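Local coordinates for RNA pseudouridylate synthase domain-containing protein 1 (PDB 5VBB) that probably converts uridines in RNA to pseudouridine, as a human member of the RluA family of pseudouridine synthases, at residues H116-N121 with L176-S181; G154-D159 with R202-M207. All coordinates share one frame; numbering follows the deposited sequence.

Contact 1: H116-N121 with L176-S181; sequences HAIGRN and LRVHCS. With SO4 (sulfate ion), chain D; SO4 (sulfate ion), chain B.
His179 reaches from helix 175-182 to the backbone just before strand 118-121, where its NE2 donates to the carbonyl O of His116 at 2.8 Å. The bond is nearly straight (168° at the hydrogen), and the oxygen lies both in the imidazole plane and in a position that puts the donor in the carbonyl plane. At its other ring nitrogen, ND1, His179 is hydrogen-bonded to Thr146 OG1, so both nitrogens of this buried histidine are engaged and the ring is held against rotation.

The tightly packed part combines this buried hydrogen bond with the Ile118 methyl set on the ring and on Val178. Ile118 points toward the helix with CG1 anti to its own carbonyl carbon (chi1 -62°) and CD1 extended beyond it, which lays that methyl over a face of the His179 ring, 3.8 Å from the centroid, in a CH-pi contact. The same CD1 lies 4.1 Å from Val178 CG1; two beta-branched, apolar side chains suit this buried place between strand and helix, and Ile132 adds cover to Val178. By contrast, the flanks are loose: the exposed imidazole of His116 only borders the contact, while the extended arm of Arg120 leaves it altogether and binds a sulfate through NE, 3.0 Å from O1.

Arg177 also turns aside, with NH1 2.7 Å from O1 of another sulfate and in a salt bridge with Asp67, the active-site residue inferred from relatives. Both sulfates probably come from the crystallisation liquor and could, at most, mark places for RNA phosphates. Because a carbonyl can only accept, NE2 must carry hydrogen; a neutral His179 would therefore probably accept the Thr146 hydroxyl at ND1.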
ATOM      1  N   HIS A 116      -6.175 -11.561  12.073  1.00 39.99           N
ATOM      2  CA  HIS A 116      -7.621 -11.792  11.928  1.00 43.29           C
ATOM      3  C   HIS A 116      -7.931 -12.051  10.476  1.00 42.89           C
ATOM      4  O   HIS A 116      -7.468 -11.306   9.614  1.00 38.39           O
ATOM      5  CB  HIS A 116      -8.460 -10.578  12.346  1.00 47.69           C
ATOM      6  CG  HIS A 116      -8.376 -10.182  13.787  1.00 54.30           C
ATOM      7  ND1 HIS A 116      -8.058 -11.092  14.777  1.00 58.36           N
ATOM      8  CD2 HIS A 116      -8.587  -8.971  14.350  1.00 57.47           C
ATOM      9  CE1 HIS A 116      -8.086 -10.406  15.910  1.00 58.85           C
ATOM     10  NE2 HIS A 116      -8.379  -9.118  15.690  1.00 58.36           N
ATOM     11  N   ALA A 117      -8.720 -13.092  10.208  1.00 40.95           N
ATOM     12  CA  ALA A 117      -9.094 -13.467   8.849  1.00 38.68           C
ATOM     13  C   ALA A 117     -10.030 -12.395   8.258  1.00 41.91           C
ATOM     14  O   ALA A 117     -10.786 -11.780   9.000  1.00 40.99           O
ATOM     15  CB  ALA A 117      -9.750 -14.839   8.844  1.00 38.74           C
ATOM     16  N   ILE A 118      -9.931 -12.170   6.931  1.00 37.62           N
ATOM     17  CA  ILE A 118     -10.693 -11.176   6.183  1.00 36.25           C
ATOM     18  C   ILE A 118     -11.653 -11.888   5.269  1.00 40.71           C
ATOM     19  O   ILE A 118     -11.247 -12.751   4.518  1.00 41.75           O
ATOM     20  CB  ILE A 118      -9.750 -10.217   5.420  1.00 37.19           C
ATOM     21  CG1 ILE A 118      -8.882  -9.466   6.442  1.00 36.54           C
ATOM     22  CG2 ILE A 118     -10.544  -9.221   4.546  1.00 39.91           C
ATOM     23  CD1 ILE A 118      -7.827  -8.501   5.898  1.00 33.36           C
ATOM     24  N   GLY A 119     -12.924 -11.547   5.378  1.00 40.56           N
ATOM     25  CA  GLY A 119     -13.967 -12.060   4.509  1.00 41.27           C
ATOM     26  C   GLY A 119     -14.615 -10.926   3.752  1.00 44.64           C
ATOM     27  O   GLY A 119     -14.211  -9.763   3.872  1.00 40.48           O
ATOM     28  N   ARG A 120     -15.641 -11.251   2.978  1.00 45.72           N
ATOM     29  CA  ARG A 120     -16.374 -10.251   2.212  1.00 46.16           C
ATOM     30  C   ARG A 120     -17.678  -9.945   2.959  1.00 50.19           C
ATOM     31  O   ARG A 120     -18.286 -10.804   3.611  1.00 47.04           O
ATOM     32  CB  ARG A 120     -16.554 -10.694   0.754  1.00 50.46           C
ATOM     33  CG  ARG A 120     -15.293 -10.342  -0.035  1.00 63.31           C
ATOM     34  CD  ARG A 120     -15.106 -11.092  -1.338  1.00 67.35           C
ATOM     35  NE  ARG A 120     -13.892 -10.650  -2.036  1.00 65.15           N
ATOM     36  CZ  ARG A 120     -13.776  -9.542  -2.772  1.00 73.36           C
ATOM     37  NH1 ARG A 120     -14.812  -8.723  -2.931  1.00 57.40           N
ATOM     38  NH2 ARG A 120     -12.621  -9.246  -3.357  1.00 64.33           N
ATOM     39  N   ASN A 121     -18.010  -8.661   2.972  1.00 49.34           N
ATOM     40  CA  ASN A 121     -19.135  -8.151   3.709  1.00 50.85           C
ATOM     41  C   ASN A 121     -20.415  -8.407   2.906  1.00 57.82           C
ATOM     42  O   ASN A 121     -20.523  -7.966   1.760  1.00 57.24           O
ATOM     43  CB  ASN A 121     -18.933  -6.647   3.947  1.00 53.87           C
ATOM     44  CG  ASN A 121     -19.587  -6.122   5.181  1.00 76.16           C
ATOM     45  OD1 ASN A 121     -20.519  -6.719   5.724  1.00 77.04           O
ATOM     46  ND2 ASN A 121     -19.112  -4.975   5.641  1.00 67.82           N
ATOM     47  N   LEU A 176      -4.704  -4.205   4.195  1.00 34.68           N
ATOM     48  CA  LEU A 176      -4.023  -3.295   5.118  1.00 35.46           C
ATOM     49  C   LEU A 176      -5.019  -2.337   5.734  1.00 39.22           C
ATOM     50  O   LEU A 176      -4.971  -2.068   6.931  1.00 38.66           O
ATOM     51  CB  LEU A 176      -2.937  -2.512   4.349  1.00 35.10           C
ATOM     52  CG  LEU A 176      -1.921  -3.391   3.647  1.00 39.57           C
ATOM     53  CD1 LEU A 176      -1.001  -2.581   2.810  1.00 43.28           C
ATOM     54  CD2 LEU A 176      -1.156  -4.241   4.635  1.00 38.85           C
ATOM     55  N   ARG A 177      -5.965  -1.866   4.926  1.00 35.09           N
ATOM     56  CA  ARG A 177      -6.958  -0.930   5.422  1.00 35.47           C
ATOM     57  C   ARG A 177      -7.912  -1.595   6.382  1.00 39.14           C
ATOM     58  O   ARG A 177      -8.306  -0.991   7.380  1.00 38.73           O
ATOM     59  CB  ARG A 177      -7.742  -0.334   4.260  1.00 32.13           C
ATOM     60  CG  ARG A 177      -6.882   0.531   3.351  1.00 33.19           C
ATOM     61  CD  ARG A 177      -7.472   0.592   1.966  1.00 37.17           C
ATOM     62  NE  ARG A 177      -8.648   1.465   1.975  1.00 43.05           N
ATOM     63  CZ  ARG A 177      -9.365   1.798   0.909  1.00 54.68           C
ATOM     64  NH1 ARG A 177      -9.061   1.311  -0.287  1.00 42.96           N
ATOM     65  NH2 ARG A 177     -10.400   2.610   1.032  1.00 44.58           N
ATOM     66  N   VAL A 178      -8.288  -2.845   6.092  1.00 36.77           N
ATOM     67  CA  VAL A 178      -9.215  -3.557   6.975  1.00 36.24           C
ATOM     68  C   VAL A 178      -8.533  -3.909   8.299  1.00 38.13           C
ATOM     69  O   VAL A 178      -9.142  -3.758   9.373  1.00 36.33           O
ATOM     70  CB  VAL A 178      -9.778  -4.794   6.262  1.00 40.37           C
ATOM     71  CG1 VAL A 178     -10.569  -5.696   7.230  1.00 41.90           C
ATOM     72  CG2 VAL A 178     -10.629  -4.369   5.082  1.00 40.25           C
ATOM     73  N   HIS A 179      -7.305  -4.433   8.219  1.00 35.47           N
ATOM     74  CA  HIS A 179      -6.555  -4.834   9.402  1.00 34.14           C
ATOM     75  C   HIS A 179      -6.268  -3.648  10.343  1.00 37.93           C
ATOM     76  O   HIS A 179      -6.395  -3.801  11.558  1.00 35.44           O
ATOM     77  CB  HIS A 179      -5.256  -5.528   9.016  1.00 33.58           C
ATOM     78  CG  HIS A 179      -5.338  -7.032   8.888  1.00 35.39           C
ATOM     79  ND1 HIS A 179      -4.285  -7.751   8.387  1.00 36.20           N
ATOM     80  CD2 HIS A 179      -6.338  -7.894   9.207  1.00 36.17           C
ATOM     81  CE1 HIS A 179      -4.670  -9.024   8.403  1.00 35.61           C
ATOM     82  NE2 HIS A 179      -5.879  -9.150   8.954  1.00 36.12           N
ATOM     83  N   CYS A 180      -5.833  -2.505   9.804  1.00 35.88           N
ATOM     84  CA  CYS A 180      -5.512  -1.332  10.651  1.00 35.76           C
ATOM     85  C   CYS A 180      -6.782  -0.763  11.318  1.00 39.03           C
ATOM     86  O   CYS A 180      -6.787  -0.491  12.521  1.00 35.55           O
ATOM     87  CB  CYS A 180      -4.781  -0.288   9.809  1.00 35.78           C
ATOM     88  SG  CYS A 180      -3.118  -0.823   9.325  1.00 38.52           S
ATOM     89  N   SER A 181      -7.888  -0.723  10.565  1.00 37.28           N
ATOM     90  CA  SER A 181      -9.189  -0.298  11.076  1.00 38.94           C
ATOM     91  C   SER A 181      -9.682  -1.258  12.160  1.00 44.37           C
ATOM     92  O   SER A 181     -10.200  -0.806  13.186  1.00 45.22           O
ATOM     93  CB  SER A 181     -10.196  -0.203   9.935  1.00 40.47           C
ATOM     94  OG  SER A 181     -11.485   0.127  10.422  1.00 59.42           O
TER
HETATM   95  S   SO4 D 303     -10.026 -11.747  -1.424  1.00 49.49           S
HETATM   96  O1  SO4 D 303     -11.398 -12.245  -1.449  1.00 52.31           O
HETATM   97  O2  SO4 D 303      -9.093 -12.806  -1.867  1.00 51.62           O
HETATM   98  O3  SO4 D 303      -9.687 -11.248  -0.082  1.00 43.47           O
HETATM   99  O4  SO4 D 303      -9.939 -10.641  -2.331  1.00 51.10           O
HETATM  100  S   SO4 B 301     -10.555   2.826  -3.202  1.00 51.06           S
HETATM  101  O1  SO4 B 301     -11.000   2.049  -2.035  1.00 54.16           O
HETATM  102  O2  SO4 B 301     -11.150   2.214  -4.397  1.00 52.21           O
HETATM  103  O3  SO4 B 301     -10.945   4.216  -3.090  1.00 48.94           O
HETATM  104  O4  SO4 B 301      -9.098   2.809  -3.281  1.00 46.76           O

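Contact 2: G154-D159 with R202-M207; sequences GLYAGD and RPFRMM
Tyr156 OH is gripped by Asp235 OD2 and by a water that donates to it at 2.7 Å, and the same water accepts a longer bond from Phe204 N, 3.3 Å away. Tyr156 opens the type I' turn of a beta hairpin that joins strands 146-156 and 159-168; Gly158 suits its positive phi there, and paired backbone bonds between Tyr156 and Asp159 close the turn. With CG anti to the backbone N (chi1 -169°), the phenol is carried from the turn toward the loop before strand 208-216. There Pro203 CB packs 4.3 Å from CE2 of the tyrosine, and the ring of Phe204 presents its edge to the hydroxyl. Met207 arrives from the opposite direction, its flexible chain bent at chi2, and touches with its methyl: CE lies 3.5 Å from Tyr156 CZ and 3.2 Å from its OH. Its SD, 5.3 Å from the ring centroid, adds a looser, oblique Met-aromatic contact. A phenylalanine in place of Tyr156 would probably leave Asp235 and the bridging water without their hydroxyl partner. One face of the Phe204 ring carries CG of Arg205, over its centre, and the guanidinium NE of that arginine donates to Met206 O at 2.8 Å.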
ATOM      1  N   GLY A 154       3.202  11.099  16.102  1.00 39.42           N
ATOM      2  CA  GLY A 154       3.137  12.516  15.791  1.00 40.36           C
ATOM      3  C   GLY A 154       1.717  13.007  15.735  1.00 43.39           C
ATOM      4  O   GLY A 154       0.796  12.274  16.104  1.00 41.00           O
ATOM      5  N   LEU A 155       1.523  14.196  15.152  1.00 40.86           N
ATOM      6  CA  LEU A 155       0.182  14.711  14.946  1.00 42.20           C
ATOM      7  C   LEU A 155      -0.023  14.923  13.446  1.00 45.37           C
ATOM      8  O   LEU A 155       0.897  15.400  12.780  1.00 43.61           O
ATOM      9  CB  LEU A 155      -0.067  16.036  15.684  1.00 44.73           C
ATOM     10  CG  LEU A 155       0.209  16.095  17.191  1.00 49.94           C
ATOM     11  CD1 LEU A 155       0.118  17.483  17.663  1.00 51.50           C
ATOM     12  CD2 LEU A 155      -0.726  15.179  17.975  1.00 49.68           C
ATOM     13  N   TYR A 156      -1.220  14.553  12.916  1.00 41.36           N
ATOM     14  CA  TYR A 156      -1.602  14.834  11.543  1.00 40.21           C
ATOM     15  C   TYR A 156      -2.775  15.804  11.632  1.00 44.32           C
ATOM     16  O   TYR A 156      -3.810  15.456  12.210  1.00 42.20           O
ATOM     17  CB  TYR A 156      -1.974  13.585  10.742  1.00 39.62           C
ATOM     18  CG  TYR A 156      -2.099  13.953   9.294  1.00 39.99           C
ATOM     19  CD1 TYR A 156      -0.964  14.104   8.504  1.00 40.40           C
ATOM     20  CD2 TYR A 156      -3.301  14.442   8.787  1.00 40.48           C
ATOM     21  CE1 TYR A 156      -1.040  14.626   7.220  1.00 40.05           C
ATOM     22  CE2 TYR A 156      -3.386  14.972   7.507  1.00 41.51           C
ATOM     23  CZ  TYR A 156      -2.248  15.069   6.729  1.00 44.93           C
ATOM     24  OH  TYR A 156      -2.338  15.581   5.475  1.00 43.55           O
ATOM     25  N   ALA A 157      -2.583  17.055  11.151  1.00 41.78           N
ATOM     26  CA  ALA A 157      -3.584  18.106  11.231  1.00 41.93           C
ATOM     27  C   ALA A 157      -4.066  18.206  12.701  1.00 47.42           C
ATOM     28  O   ALA A 157      -5.262  18.243  12.971  1.00 46.44           O
ATOM     29  CB  ALA A 157      -4.748  17.826  10.279  1.00 42.36           C
ATOM     30  N   GLY A 158      -3.110  18.150  13.633  1.00 44.93           N
ATOM     31  CA  GLY A 158      -3.378  18.257  15.062  1.00 46.57           C
ATOM     32  C   GLY A 158      -3.961  17.050  15.776  1.00 49.83           C
ATOM     33  O   GLY A 158      -4.213  17.130  16.977  1.00 51.67           O
ATOM     34  N   ASP A 159      -4.145  15.924  15.090  1.00 45.01           N
ATOM     35  CA  ASP A 159      -4.704  14.721  15.704  1.00 44.23           C
ATOM     36  C   ASP A 159      -3.618  13.632  15.871  1.00 44.62           C
ATOM     37  O   ASP A 159      -2.769  13.487  15.002  1.00 42.91           O
ATOM     38  CB  ASP A 159      -5.894  14.209  14.868  1.00 45.79           C
ATOM     39  CG  ASP A 159      -7.025  15.239  14.709  1.00 63.03           C
ATOM     40  OD1 ASP A 159      -7.246  16.034  15.650  1.00 66.68           O
ATOM     41  OD2 ASP A 159      -7.719  15.213  13.666  1.00 66.48           O
ATOM     42  N   ARG A 202     -11.639  15.062   5.550  1.00 44.14           N
ATOM     43  CA  ARG A 202     -10.829  16.276   5.665  1.00 44.78           C
ATOM     44  C   ARG A 202      -9.392  16.114   5.126  1.00 45.41           C
ATOM     45  O   ARG A 202      -8.927  17.077   4.559  1.00 43.11           O
ATOM     46  CB  ARG A 202     -10.819  16.793   7.114  1.00 48.42           C
ATOM     47  CG  ARG A 202     -12.238  17.088   7.612  1.00 55.61           C
ATOM     48  CD  ARG A 202     -12.320  18.071   8.753  1.00 69.20           C
ATOM     49  NE  ARG A 202     -12.011  17.475  10.059  1.00 73.93           N
ATOM     50  CZ  ARG A 202     -12.811  17.462  11.135  1.00 88.21           C
ATOM     51  NH1 ARG A 202     -14.043  17.960  11.070  1.00 83.10           N
ATOM     52  NH2 ARG A 202     -12.396  16.911  12.270  1.00 67.28           N
ATOM     53  N   PRO A 203      -8.650  14.974   5.235  1.00 41.30           N
ATOM     54  CA  PRO A 203      -7.302  14.922   4.636  1.00 40.11           C
ATOM     55  C   PRO A 203      -7.335  14.967   3.105  1.00 44.25           C
ATOM     56  O   PRO A 203      -8.329  14.615   2.473  1.00 42.83           O
ATOM     57  CB  PRO A 203      -6.720  13.598   5.180  1.00 40.95           C
ATOM     58  CG  PRO A 203      -7.552  13.256   6.329  1.00 43.25           C
ATOM     59  CD  PRO A 203      -8.930  13.716   5.946  1.00 39.75           C
ATOM     60  N   PHE A 204      -6.248  15.461   2.510  1.00 40.87           N
ATOM     61  CA  PHE A 204      -6.200  15.645   1.061  1.00 41.71           C
ATOM     62  C   PHE A 204      -6.124  14.331   0.326  1.00 44.02           C
ATOM     63  O   PHE A 204      -6.370  14.307  -0.876  1.00 42.36           O
ATOM     64  CB  PHE A 204      -5.025  16.551   0.653  1.00 43.69           C
ATOM     65  CG  PHE A 204      -3.680  15.880   0.490  1.00 43.95           C
ATOM     66  CD1 PHE A 204      -2.815  15.739   1.574  1.00 45.59           C
ATOM     67  CD2 PHE A 204      -3.212  15.533  -0.768  1.00 44.11           C
ATOM     68  CE1 PHE A 204      -1.511  15.312   1.391  1.00 44.74           C
ATOM     69  CE2 PHE A 204      -1.921  15.032  -0.941  1.00 44.71           C
ATOM     70  CZ  PHE A 204      -1.074  14.922   0.141  1.00 41.65           C
ATOM     71  N   ARG A 205      -5.757  13.237   1.026  1.00 38.61           N
ATOM     72  CA  ARG A 205      -5.616  11.917   0.417  1.00 38.91           C
ATOM     73  C   ARG A 205      -5.706  10.848   1.457  1.00 40.50           C
ATOM     74  O   ARG A 205      -5.716  11.145   2.634  1.00 39.85           O
ATOM     75  CB  ARG A 205      -4.249  11.827  -0.241  1.00 34.38           C
ATOM     76  CG  ARG A 205      -3.065  11.901   0.711  1.00 35.56           C
ATOM     77  CD  ARG A 205      -1.790  11.408   0.036  1.00 38.28           C
ATOM     78  NE  ARG A 205      -1.868   9.961  -0.128  1.00 39.89           N
ATOM     79  CZ  ARG A 205      -0.942   9.199  -0.672  1.00 47.60           C
ATOM     80  NH1 ARG A 205       0.184   9.734  -1.127  1.00 38.91           N
ATOM     81  NH2 ARG A 205      -1.129   7.892  -0.769  1.00 37.16           N
ATOM     82  N   MET A 206      -5.731   9.608   1.029  1.00 37.12           N
ATOM     83  CA  MET A 206      -5.659   8.492   1.945  1.00 35.48           C
ATOM     84  C   MET A 206      -4.181   8.201   2.150  1.00 37.09           C
ATOM     85  O   MET A 206      -3.454   8.078   1.172  1.00 34.74           O
ATOM     86  CB  MET A 206      -6.362   7.268   1.392  1.00 37.13           C
ATOM     87  CG  MET A 206      -6.413   6.175   2.396  1.00 37.53           C
ATOM     88  SD  MET A 206      -7.371   4.736   1.858  1.00 40.49           S
ATOM     89  CE  MET A 206      -6.191   4.012   0.702  1.00 36.96           C
ATOM     90  N   MET A 207      -3.733   8.109   3.402  1.00 34.44           N
ATOM     91  CA  MET A 207      -2.309   7.939   3.718  1.00 33.26           C
ATOM     92  C   MET A 207      -1.839   6.460   3.728  1.00 34.53           C
ATOM     93  O   MET A 207      -1.403   5.943   4.747  1.00 32.17           O
ATOM     94  CB  MET A 207      -1.996   8.596   5.072  1.00 35.38           C
ATOM     95  CG  MET A 207      -2.491  10.035   5.193  1.00 38.10           C
ATOM     96  SD  MET A 207      -1.815  11.146   3.929  1.00 39.80           S
ATOM     97  CE  MET A 207      -2.795  12.628   4.248  1.00 38.31           C
TER
HETATM   98  O   HOH W   1      -4.521  16.998   4.824  1.00 41.26           O

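How the contacts relate
The segments alternate along the chain: 116-121, 154-159, 176-181, then 202-207, so the two contacts interlock in sequence although their centres lie about 22 Å apart. Strand 146-156 spans the gap, for Thr146 at its start partners contact 1 and its end belongs to contact 2. Contact 1 ties the small three-stranded sheet containing strand 118-121 to helix 175-182; contact 2 ties a hairpin of the seven-stranded sheet to the loop leading into strand 208-216. They meet where Arg177 NE lies 3.5 Å from Met206 SD. Contact 1 thus borders the probable active site, whereas contact 2 lies away from the annotated sites.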